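Local coordinates for protein Pex (Synechococcus elongatus PCC 7942, PDB 2E1N) that modifies the cyanobacterial circadian clock as a period extender and, as a PadR-like winged-helix protein, probably acts by binding DNA, at residues 38-43 with 76-81; 89-92 with 97-100. All coordinates share one frame; numbering follows the deposited sequence.

Interaction 1: 38-43 with 76-81; sequences YVLAVL and KFLEDE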
loop_
_atom_site.group_PDB
_atom_site.type_symbol
_atom_site.label_atom_id
_atom_site.label_comp_id
_atom_site.label_asym_id
_atom_site.label_seq_id
_atom_site.Cartn_x
_atom_site.Cartn_y
_atom_site.Cartn_z
ATOM N N TYR B 38 -14.833 2.087 -4.333
ATOM C CA TYR B 38 -15.391 1.168 -3.313
ATOM C C TYR B 38 -16.858 1.518 -2.978
ATOM O O TYR B 38 -17.750 0.675 -2.974
ATOM C CB TYR B 38 -14.529 1.195 -2.030
ATOM C CG TYR B 38 -15.285 0.633 -0.826
ATOM C CD1 TYR B 38 -15.648 -0.716 -0.769
ATOM C CD2 TYR B 38 -15.644 1.450 0.224
ATOM C CE1 TYR B 38 -16.394 -1.211 0.320
ATOM C CE2 TYR B 38 -16.365 0.950 1.313
ATOM C CZ TYR B 38 -16.759 -0.379 1.316
ATOM O OH TYR B 38 -17.485 -0.918 2.345
ATOM N N VAL B 39 -17.116 2.779 -2.683
ATOM C CA VAL B 39 -18.475 3.175 -2.347
ATOM C C VAL B 39 -19.411 2.828 -3.477
ATOM O O VAL B 39 -20.472 2.238 -3.260
ATOM C CB VAL B 39 -18.525 4.665 -1.998
ATOM C CG1 VAL B 39 -19.954 5.171 -1.887
ATOM C CG2 VAL B 39 -17.717 4.921 -0.685
ATOM N N LEU B 40 -19.026 3.127 -4.706
ATOM C CA LEU B 40 -19.876 2.786 -5.833
ATOM C C LEU B 40 -20.094 1.292 -6.032
ATOM O O LEU B 40 -21.213 0.870 -6.354
ATOM C CB LEU B 40 -19.373 3.472 -7.104
ATOM C CG LEU B 40 -19.583 5.008 -7.137
ATOM C CD1 LEU B 40 -19.007 5.567 -8.450
ATOM C CD2 LEU B 40 -21.077 5.472 -6.925
ATOM N N ALA B 41 -19.053 0.495 -5.779
ATOM C CA ALA B 41 -19.166 -0.981 -5.800
ATOM C C ALA B 41 -20.254 -1.464 -4.817
ATOM O O ALA B 41 -21.034 -2.363 -5.169
ATOM C CB ALA B 41 -17.813 -1.630 -5.504
ATOM N N VAL B 42 -20.321 -0.864 -3.631
ATOM C CA VAL B 42 -21.355 -1.183 -2.644
ATOM C C VAL B 42 -22.742 -0.769 -3.111
ATOM O O VAL B 42 -23.677 -1.572 -3.097
ATOM C CB VAL B 42 -21.036 -0.569 -1.258
ATOM C CG1 VAL B 42 -22.175 -0.845 -0.254
ATOM C CG2 VAL B 42 -19.702 -1.112 -0.740
ATOM N N LEU B 43 -22.865 0.489 -3.546
ATOM C CA LEU B 43 -24.149 1.078 -3.886
ATOM C C LEU B 43 -24.787 0.462 -5.135
ATOM O O LEU B 43 -25.997 0.575 -5.337
ATOM C CB LEU B 43 -23.978 2.598 -4.018
ATOM C CG LEU B 43 -23.604 3.343 -2.740
ATOM C CD1 LEU B 43 -23.597 4.865 -3.000
ATOM C CD2 LEU B 43 -24.566 3.027 -1.549
ATOM N N LYS B 76 -19.182 13.549 -1.049
ATOM C CA LYS B 76 -19.424 14.871 -1.573
ATOM C C LYS B 76 -19.135 14.931 -3.071
ATOM O O LYS B 76 -19.895 15.544 -3.818
ATOM C CB LYS B 76 -18.586 15.895 -0.836
ATOM C CG LYS B 76 -18.927 17.312 -1.214
ATOM C CD LYS B 76 -17.917 18.300 -0.651
ATOM C CE LYS B 76 -18.567 19.671 -0.421
ATOM N NZ LYS B 76 -17.637 20.672 0.180
ATOM N N PHE B 77 -18.036 14.328 -3.520
ATOM C CA PHE B 77 -17.687 14.274 -4.940
ATOM C C PHE B 77 -18.803 13.630 -5.732
ATOM O O PHE B 77 -19.253 14.139 -6.757
ATOM C CB PHE B 77 -16.391 13.494 -5.149
ATOM C CG PHE B 77 -16.064 13.205 -6.576
ATOM C CD1 PHE B 77 -15.635 14.224 -7.422
ATOM C CD2 PHE B 77 -16.242 11.932 -7.118
ATOM C CE1 PHE B 77 -15.357 13.958 -8.765
ATOM C CE2 PHE B 77 -15.978 11.669 -8.430
ATOM C CZ PHE B 77 -15.518 12.698 -9.274
ATOM N N LEU B 78 -19.240 12.484 -5.244
ATOM C CA LEU B 78 -20.235 11.667 -5.956
ATOM C C LEU B 78 -21.574 12.358 -5.975
ATOM O O LEU B 78 -22.327 12.193 -6.933
ATOM C CB LEU B 78 -20.361 10.305 -5.281
ATOM C CG LEU B 78 -19.158 9.369 -5.510
ATOM C CD1 LEU B 78 -19.386 8.080 -4.692
ATOM C CD2 LEU B 78 -19.007 9.106 -7.000
ATOM N N GLU B 79 -21.885 13.140 -4.938
ATOM C CA GLU B 79 -23.142 13.915 -4.964
ATOM C C GLU B 79 -23.056 15.094 -5.939
ATOM O O GLU B 79 -23.973 15.367 -6.745
ATOM C CB GLU B 79 -23.463 14.473 -3.575
ATOM C CG GLU B 79 -23.875 13.487 -2.572
ATOM C CD GLU B 79 -24.180 14.171 -1.242
ATOM O OE1 GLU B 79 -25.341 14.071 -0.800
ATOM O OE2 GLU B 79 -23.277 14.840 -0.682
ATOM N N ASP B 80 -21.931 15.799 -5.861
ATOM C CA ASP B 80 -21.649 16.931 -6.750
ATOM C C ASP B 80 -21.638 16.559 -8.246
ATOM O O ASP B 80 -22.055 17.336 -9.106
ATOM C CB ASP B 80 -20.336 17.591 -6.335
ATOM C CG ASP B 80 -20.436 18.374 -5.000
ATOM O OD1 ASP B 80 -21.535 18.552 -4.433
ATOM O OD2 ASP B 80 -19.367 18.793 -4.481
ATOM N N GLU B 81 -21.172 15.367 -8.553
ATOM C CA GLU B 81 -21.175 14.835 -9.894
ATOM C C GLU B 81 -22.485 14.140 -10.265
ATOM O O GLU B 81 -22.593 13.622 -11.359
ATOM C CB GLU B 81 -20.005 13.853 -10.033
ATOM C CG GLU B 81 -18.622 14.510 -9.894
ATOM C CD GLU B 81 -18.286 15.468 -11.007
ATOM O OE1 GLU B 81 -17.389 16.290 -10.803
ATOM O OE2 GLU B 81 -18.913 15.437 -12.086
#
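Leu78 reaches across from helix 68-80 and sets its forked end against Leu40 and Val39 of helix 32-43. Leu78 and Leu40 approach from opposite sides and slide past one another, so that the two forks lie methyl against methyl: Leu78 CD2 sits 3.8 Å from Leu40 CD1, and Leu78 CD1 sits 3.8 Å from Leu40 CD2. The branch carbon of Leu40 joins in, its CG 3.9 Å from Leu78 CD1. Both leucines hold CG opposite their own carbonyl carbon (chi1 -71° in Leu40, -72° in Leu78) with an extended chi2, a shape common for leucine on a helix, and it carries the methyls into the interface between the helices; in these two segments the nearest CA atoms, those of Leu40 and Leu78, are 8.9 Å apart. Val39 adds a looser touch, CG1 lying 4.1 Å from Leu78 CD1; being branched at CB, it keeps its methyls close to its own helix and leaves the longer leucines to span the distance. Ile84, on strand 84-89, packs on both leucines, and Leu114 of helix 110-123 also touches Leu40, while Phe77, the residue before Leu78, meets the ring of Phe15 of the second subunit. With no hydrogen bond or charge passing between the segments, helix 32-43 and helix 68-80 of the winged-helix core are joined here by buried aliphatic surface alone, held by dispersion and the hydrophobic effect.

Interaction 2: 89-92 with 97-100; sequences KKVE and PRRM. With SO4 (sulfate ion), chain D.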
loop_
_atom_site.group_PDB
_atom_site.type_symbol
_atom_site.label_atom_id
_atom_site.label_comp_id
_atom_site.label_asym_id
_atom_site.label_seq_id
_atom_site.Cartn_x
_atom_site.Cartn_y
_atom_site.Cartn_z
ATOM N N LYS B 89 -33.407 8.572 6.730
ATOM C CA LYS B 89 -34.130 7.407 7.161
ATOM C C LYS B 89 -34.275 7.379 8.687
ATOM O O LYS B 89 -33.348 7.707 9.409
ATOM C CB LYS B 89 -33.423 6.142 6.699
ATOM C CG LYS B 89 -34.084 4.864 7.215
ATOM C CD LYS B 89 -33.404 3.595 6.713
ATOM C CE LYS B 89 -34.038 3.075 5.413
ATOM N NZ LYS B 89 -35.167 2.098 5.685
ATOM N N LYS B 90 -35.457 6.973 9.141
ATOM C CA LYS B 90 -35.748 6.810 10.572
ATOM C C LYS B 90 -35.120 5.519 11.092
ATOM O O LYS B 90 -35.381 4.455 10.545
ATOM C CB LYS B 90 -37.280 6.779 10.752
ATOM C CG LYS B 90 -37.783 6.309 12.100
ATOM C CD LYS B 90 -37.150 7.077 13.261
ATOM C CE LYS B 90 -37.503 6.428 14.570
ATOM N NZ LYS B 90 -36.780 7.095 15.680
ATOM N N VAL B 91 -34.279 5.616 12.122
ATOM C CA VAL B 91 -33.742 4.453 12.824
ATOM C C VAL B 91 -34.556 4.158 14.102
ATOM O O VAL B 91 -34.688 5.017 14.961
ATOM C CB VAL B 91 -32.286 4.699 13.278
ATOM C CG1 VAL B 91 -31.733 3.484 14.009
ATOM C CG2 VAL B 91 -31.402 5.079 12.079
ATOM N N GLU B 92 -35.059 2.933 14.208
ATOM C CA GLU B 92 -35.677 2.389 15.447
ATOM C C GLU B 92 -35.014 2.846 16.762
ATOM O O GLU B 92 -33.817 2.650 16.988
ATOM C CB GLU B 92 -35.644 0.853 15.394
ATOM C CG GLU B 92 -36.942 0.144 15.783
ATOM C CD GLU B 92 -36.945 -0.432 17.199
ATOM O OE1 GLU B 92 -37.988 -1.020 17.584
ATOM O OE2 GLU B 92 -35.924 -0.306 17.921
ATOM N N PRO B 97 -31.750 11.104 12.811
ATOM C CA PRO B 97 -32.013 10.381 11.567
ATOM C C PRO B 97 -30.714 9.967 10.918
ATOM O O PRO B 97 -29.641 10.486 11.263
ATOM C CB PRO B 97 -32.776 11.389 10.709
ATOM C CG PRO B 97 -32.334 12.723 11.200
ATOM C CD PRO B 97 -31.836 12.563 12.637
ATOM N N ARG B 98 -30.824 9.019 9.993
ATOM C CA ARG B 98 -29.667 8.383 9.352
ATOM C C ARG B 98 -29.649 8.827 7.895
ATOM O O ARG B 98 -30.641 8.740 7.211
ATOM C CB ARG B 98 -29.815 6.867 9.458
ATOM C CG ARG B 98 -28.709 6.054 8.834
ATOM C CD ARG B 98 -28.120 5.155 9.903
ATOM N NE ARG B 98 -28.692 3.846 9.820
ATOM C CZ ARG B 98 -28.640 2.917 10.751
ATOM N NH1 ARG B 98 -28.037 3.104 11.925
ATOM N NH2 ARG B 98 -29.212 1.769 10.475
ATOM N N ARG B 99 -28.509 9.308 7.424
ATOM C CA ARG B 99 -28.397 9.694 6.023
ATOM C C ARG B 99 -28.020 8.432 5.275
ATOM O O ARG B 99 -26.911 7.880 5.503
ATOM C CB ARG B 99 -27.330 10.765 5.844
ATOM C CG ARG B 99 -27.288 11.407 4.475
ATOM C CD ARG B 99 -28.546 12.153 4.230
ATOM N NE ARG B 99 -28.538 12.944 3.003
ATOM C CZ ARG B 99 -29.621 13.498 2.479
ATOM N NH1 ARG B 99 -30.821 13.277 2.998
ATOM N NH2 ARG B 99 -29.518 14.207 1.365
ATOM N N MET B 100 -28.925 7.990 4.410
ATOM C CA MET B 100 -28.693 6.907 3.470
ATOM C C MET B 100 -28.262 7.450 2.099
ATOM O O MET B 100 -28.640 8.558 1.708
ATOM C CB MET B 100 -29.974 6.102 3.262
ATOM C CG MET B 100 -30.548 5.469 4.515
ATOM S SD MET B 100 -29.505 4.196 5.249
ATOM C CE MET B 100 -29.464 2.960 3.944
HETATM S S SO4 D . -25.505 6.451 11.806
HETATM O O1 SO4 D . -24.841 7.356 12.721
HETATM O O2 SO4 D . -26.771 7.060 11.471
HETATM O O3 SO4 D . -24.736 6.202 10.597
HETATM O O4 SO4 D . -25.760 5.193 12.490
#
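Lys89 and Arg98 face each other as an antiparallel, hydrogen-bonded pair, and two backbone bonds join them. Lys89 N donates a hydrogen bond to Arg98 O at 2.8 Å, and Arg98 N donates one to Lys89 O at 2.9 Å, so each residue serves as both donor and acceptor. Apolar contacts flank the pair. Lys89 CB rests 3.7 Å from Met100 CG: the lysine lends its aliphatic base to the buried methionine while its chain bends at chi3 and chi4 and leads the ammonium end away. Val91 crosses Arg98 at about a right angle, with CG2 lying 3.5 Å from Arg98 CB and also over one face of the guanidinium, offset toward its rim. A beta-branched valine suits this place because its CG2 methyl can lie against the arginine stem and the flat group together. The third kind is a hydrogen bond from a charged side chain to an anion. With CG opposite the backbone N (chi1 180°) and bends at chi2 and chi3, the Arg98 chain runs past Val91, and NH1 donates to sulfate O4 at 3.1 Å, this oxygen lying at the guanidinium edge near its plane. Arg94, Arg96 and Thr51 also bind the sulfate, probably a crystallisation ion; such a basic anion site is consistent with phosphate binding in a DNA-binding protein. Arg98 also makes a cation-pi contact with Tyr49 of strand 48-49. Were Arg98 replaced by an alanine, sulfate O4 would probably lose this donor, Tyr49 its cationic partner, and the Val91 methyl the flat group it lies over. The contact closes the far end of the hairpin formed by strands 84-89 and 98-103, the wing of the winged-helix fold, where Pro97 packs on Trp88 and Met100 pairs through its backbone with Tyr87.

Interaction 1 belongs to the core, where all the touching residues are buried; interaction 2 lies at the surface, near the tip of the wing, with its centre 19 Å from that of the first. They share no secondary-structure element: one joins helices 32-43 and 68-80, the other closes the hairpin of strands 84-89 and 98-103. Strand 84-89 nevertheless connects them, since its start, at Ile84, packs on the leucines of 38-43 and 76-81, while its end, at Lys89, enters the wing contact. Chemistry follows place: interhelical aliphatic packing inside, and backbone pairing outside, supplemented by an arginine that can engage an anion.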